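Local coordinates for protein glycerate dehydrogenase/glyoxylate reductase (Thermus thermophilus, PDB 2CUK) that probably reduces hydroxypyruvate and glyoxylate with a nicotinamide cofactor, as a member of the D-isomer specific 2-hydroxyacid dehydrogenase family, at residues A[235-243]-A[263-271]. Numbering follows the deposited sequence.
Sequences DTEALVEAL and GHPLYALPN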
loop_
_atom_site.group_PDB
_atom_site.type_symbol
_atom_site.label_atom_id
_atom_site.label_comp_id
_atom_site.label_asym_id
_atom_site.label_seq_id
_atom_site.Cartn_x
_atom_site.Cartn_y
_atom_site.Cartn_z
ATOM N N ASP A 235 -11.497 -19.198 9.136
ATOM C CA ASP A 235 -12.166 -19.373 10.424
ATOM C C ASP A 235 -11.718 -18.157 11.225
ATOM O O ASP A 235 -10.630 -18.151 11.799
ATOM C CB ASP A 235 -11.678 -20.637 11.134
ATOM C CG ASP A 235 -12.331 -20.830 12.496
ATOM O OD1 ASP A 235 -12.567 -19.827 13.200
ATOM O OD2 ASP A 235 -12.600 -21.989 12.873
ATOM N N THR A 236 -12.558 -17.130 11.255
ATOM C CA THR A 236 -12.243 -15.884 11.948
ATOM C C THR A 236 -11.746 -16.032 13.386
ATOM O O THR A 236 -10.725 -15.447 13.749
ATOM C CB THR A 236 -13.462 -14.946 11.925
ATOM O OG1 THR A 236 -13.922 -14.817 10.573
ATOM C CG2 THR A 236 -13.092 -13.564 12.461
ATOM N N GLU A 237 -12.460 -16.803 14.200
ATOM C CA GLU A 237 -12.053 -16.969 15.588
ATOM C C GLU A 237 -10.659 -17.589 15.686
ATOM O O GLU A 237 -9.840 -17.212 16.513
ATOM C CB GLU A 237 -13.075 -17.871 16.281
ATOM C CG GLU A 237 -12.724 -18.132 17.746
ATOM C CD GLU A 237 -13.994 -18.181 18.565
ATOM O OE1 GLU A 237 -15.066 -18.028 17.995
ATOM O OE2 GLU A 237 -13.900 -18.371 19.777
ATOM N N ALA A 238 -10.358 -18.551 14.821
ATOM C CA ALA A 238 -9.044 -19.183 14.812
ATOM C C ALA A 238 -7.961 -18.193 14.389
ATOM O O ALA A 238 -6.840 -18.245 14.892
ATOM C CB ALA A 238 -9.047 -20.391 13.873
ATOM N N LEU A 239 -8.292 -17.292 13.469
ATOM C CA LEU A 239 -7.323 -16.300 13.019
ATOM C C LEU A 239 -6.911 -15.417 14.200
ATOM O O LEU A 239 -5.735 -15.086 14.351
ATOM C CB LEU A 239 -7.909 -15.437 11.900
ATOM C CG LEU A 239 -6.959 -14.357 11.364
ATOM C CD1 LEU A 239 -5.679 -15.001 10.834
ATOM C CD2 LEU A 239 -7.658 -13.571 10.254
ATOM N N VAL A 240 -7.881 -15.037 15.030
ATOM C CA VAL A 240 -7.599 -14.218 16.207
ATOM C C VAL A 240 -6.575 -14.939 17.084
ATOM O O VAL A 240 -5.618 -14.340 17.566
ATOM C CB VAL A 240 -8.876 -13.971 17.054
ATOM C CG1 VAL A 240 -8.489 -13.353 18.403
ATOM C CG2 VAL A 240 -9.831 -13.044 16.311
ATOM N N GLU A 241 -6.790 -16.234 17.281
ATOM C CA GLU A 241 -5.883 -17.046 18.086
ATOM C C GLU A 241 -4.456 -17.019 17.534
ATOM O O GLU A 241 -3.501 -16.790 18.275
ATOM C CB GLU A 241 -6.382 -18.491 18.127
ATOM C CG GLU A 241 -7.720 -18.673 18.835
ATOM C CD GLU A 241 -8.264 -20.093 18.716
ATOM O OE1 GLU A 241 -7.467 -21.023 18.466
ATOM O OE2 GLU A 241 -9.486 -20.285 18.885
ATOM N N ALA A 242 -4.333 -17.246 16.229
ATOM C CA ALA A 242 -3.045 -17.287 15.540
ATOM C C ALA A 242 -2.324 -15.951 15.482
ATOM O O ALA A 242 -1.097 -15.907 15.351
ATOM C CB ALA A 242 -3.237 -17.828 14.112
ATOM N N LEU A 243 -3.079 -14.863 15.576
ATOM C CA LEU A 243 -2.489 -13.532 15.511
ATOM C C LEU A 243 -1.872 -13.063 16.817
ATOM O O LEU A 243 -1.105 -12.104 16.831
ATOM C CB LEU A 243 -3.537 -12.511 15.056
ATOM C CG LEU A 243 -3.891 -12.534 13.564
ATOM C CD1 LEU A 243 -5.063 -11.623 13.308
ATOM C CD2 LEU A 243 -2.689 -12.092 12.747
ATOM N N GLY A 263 -16.829 -4.298 17.895
ATOM C CA GLY A 263 -16.237 -4.861 19.097
ATOM C C GLY A 263 -15.506 -6.180 18.920
ATOM O O GLY A 263 -15.056 -6.775 19.898
ATOM N N HIS A 264 -15.381 -6.644 17.681
ATOM C CA HIS A 264 -14.692 -7.904 17.409
ATOM C C HIS A 264 -13.201 -7.755 17.726
ATOM O O HIS A 264 -12.583 -6.749 17.380
ATOM C CB HIS A 264 -14.889 -8.292 15.941
ATOM C CG HIS A 264 -14.511 -9.706 15.632
ATOM N ND1 HIS A 264 -13.202 -10.115 15.488
ATOM C CD2 HIS A 264 -15.272 -10.815 15.472
ATOM C CE1 HIS A 264 -13.174 -11.415 15.255
ATOM N NE2 HIS A 264 -14.416 -11.865 15.240
ATOM N N PRO A 265 -12.606 -8.754 18.398
ATOM C CA PRO A 265 -11.183 -8.711 18.757
ATOM C C PRO A 265 -10.178 -8.387 17.645
ATOM O O PRO A 265 -9.130 -7.807 17.912
ATOM C CB PRO A 265 -10.937 -10.081 19.404
ATOM C CG PRO A 265 -12.101 -10.929 18.944
ATOM C CD PRO A 265 -13.243 -9.964 18.938
ATOM N N LEU A 266 -10.479 -8.750 16.402
ATOM C CA LEU A 266 -9.546 -8.442 15.322
ATOM C C LEU A 266 -9.230 -6.952 15.250
ATOM O O LEU A 266 -8.120 -6.571 14.890
ATOM C CB LEU A 266 -10.096 -8.906 13.973
ATOM C CG LEU A 266 -9.838 -10.371 13.613
ATOM C CD1 LEU A 266 -10.479 -10.680 12.273
ATOM C CD2 LEU A 266 -8.336 -10.636 13.567
ATOM N N TYR A 267 -10.200 -6.111 15.596
ATOM C CA TYR A 267 -9.997 -4.663 15.550
ATOM C C TYR A 267 -9.046 -4.172 16.627
ATOM O O TYR A 267 -8.484 -3.088 16.511
ATOM C CB TYR A 267 -11.331 -3.924 15.679
ATOM C CG TYR A 267 -12.201 -3.998 14.448
ATOM C CD1 TYR A 267 -11.781 -3.443 13.235
ATOM C CD2 TYR A 267 -13.445 -4.620 14.490
ATOM C CE1 TYR A 267 -12.586 -3.509 12.095
ATOM C CE2 TYR A 267 -14.256 -4.689 13.363
ATOM C CZ TYR A 267 -13.824 -4.133 12.170
ATOM O OH TYR A 267 -14.639 -4.192 11.063
ATOM N N ALA A 268 -8.866 -4.972 17.674
ATOM C CA ALA A 268 -7.977 -4.607 18.769
ATOM C C ALA A 268 -6.546 -5.106 18.536
ATOM O O ALA A 268 -5.651 -4.834 19.336
ATOM C CB ALA A 268 -8.518 -5.161 20.083
ATOM N N LEU A 269 -6.330 -5.828 17.440
ATOM C CA LEU A 269 -5.002 -6.355 17.121
ATOM C C LEU A 269 -4.279 -5.450 16.129
ATOM O O LEU A 269 -4.689 -5.324 14.978
ATOM C CB LEU A 269 -5.109 -7.773 16.544
ATOM C CG LEU A 269 -5.648 -8.839 17.501
ATOM C CD1 LEU A 269 -5.794 -10.173 16.777
ATOM C CD2 LEU A 269 -4.706 -8.976 18.687
ATOM N N PRO A 270 -3.193 -4.802 16.572
ATOM C CA PRO A 270 -2.434 -3.910 15.696
ATOM C C PRO A 270 -1.814 -4.580 14.471
ATOM O O PRO A 270 -1.517 -3.905 13.488
ATOM C CB PRO A 270 -1.391 -3.301 16.638
ATOM C CG PRO A 270 -1.228 -4.346 17.701
ATOM C CD PRO A 270 -2.644 -4.790 17.938
ATOM N N ASN A 271 -1.626 -5.899 14.521
ATOM C CA ASN A 271 -1.044 -6.609 13.381
ATOM C C ASN A 271 -2.111 -7.130 12.415
ATOM O O ASN A 271 -1.830 -7.945 11.537
ATOM C CB ASN A 271 -0.119 -7.745 13.855
ATOM C CG ASN A 271 -0.837 -8.795 14.687
ATOM O OD1 ASN A 271 -1.812 -8.505 15.382
ATOM N ND2 ASN A 271 -0.337 -10.026 14.636
#
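Val240 and Leu243 on helix 236-243 meet Leu266 and Leu269 in an apolar seam. Val240 CG2 lies 3.8 Å from Leu266 CG and also touches the Pro265 ring. Leu243 crosses Leu266 at about a right angle, its CD1 pressed tightly against Leu266 CD2 at 3.4 Å, while Leu269 CD1 packs on Leu243 CB at 3.7 Å. Toward the helix start, Thr236 CG2, anti to the backbone N, comes obliquely to within 3.5 Å of His264 NE2; this torsion (chi1 -52°) leaves OG1 beside the backbone N, hydrogen-bonded to Asp256 O.

One polar bond crosses the contact: Asn271 ND2 donates to a lone pair of Leu243 O, 3.1 Å away, and also to Phe248 O. A leucine in place of Asn271 would probably leave both carbonyls without this donor and unfasten the entry to strand 272-274 from Leu243. Within 263-271, His264 ND1 accepts a hydrogen bond from Leu266 N, nearly straight (171°) and close to the ring plane, which restrains the imidazole.

Leu239, Leu243 and Leu266 also reach strand 249-252, so helix 236-243, which leads to that strand, and the loop leading to 272-274, the outermost strand within this chain, pack together over the parallel sheet of the Rossmann-type NAD-binding domain.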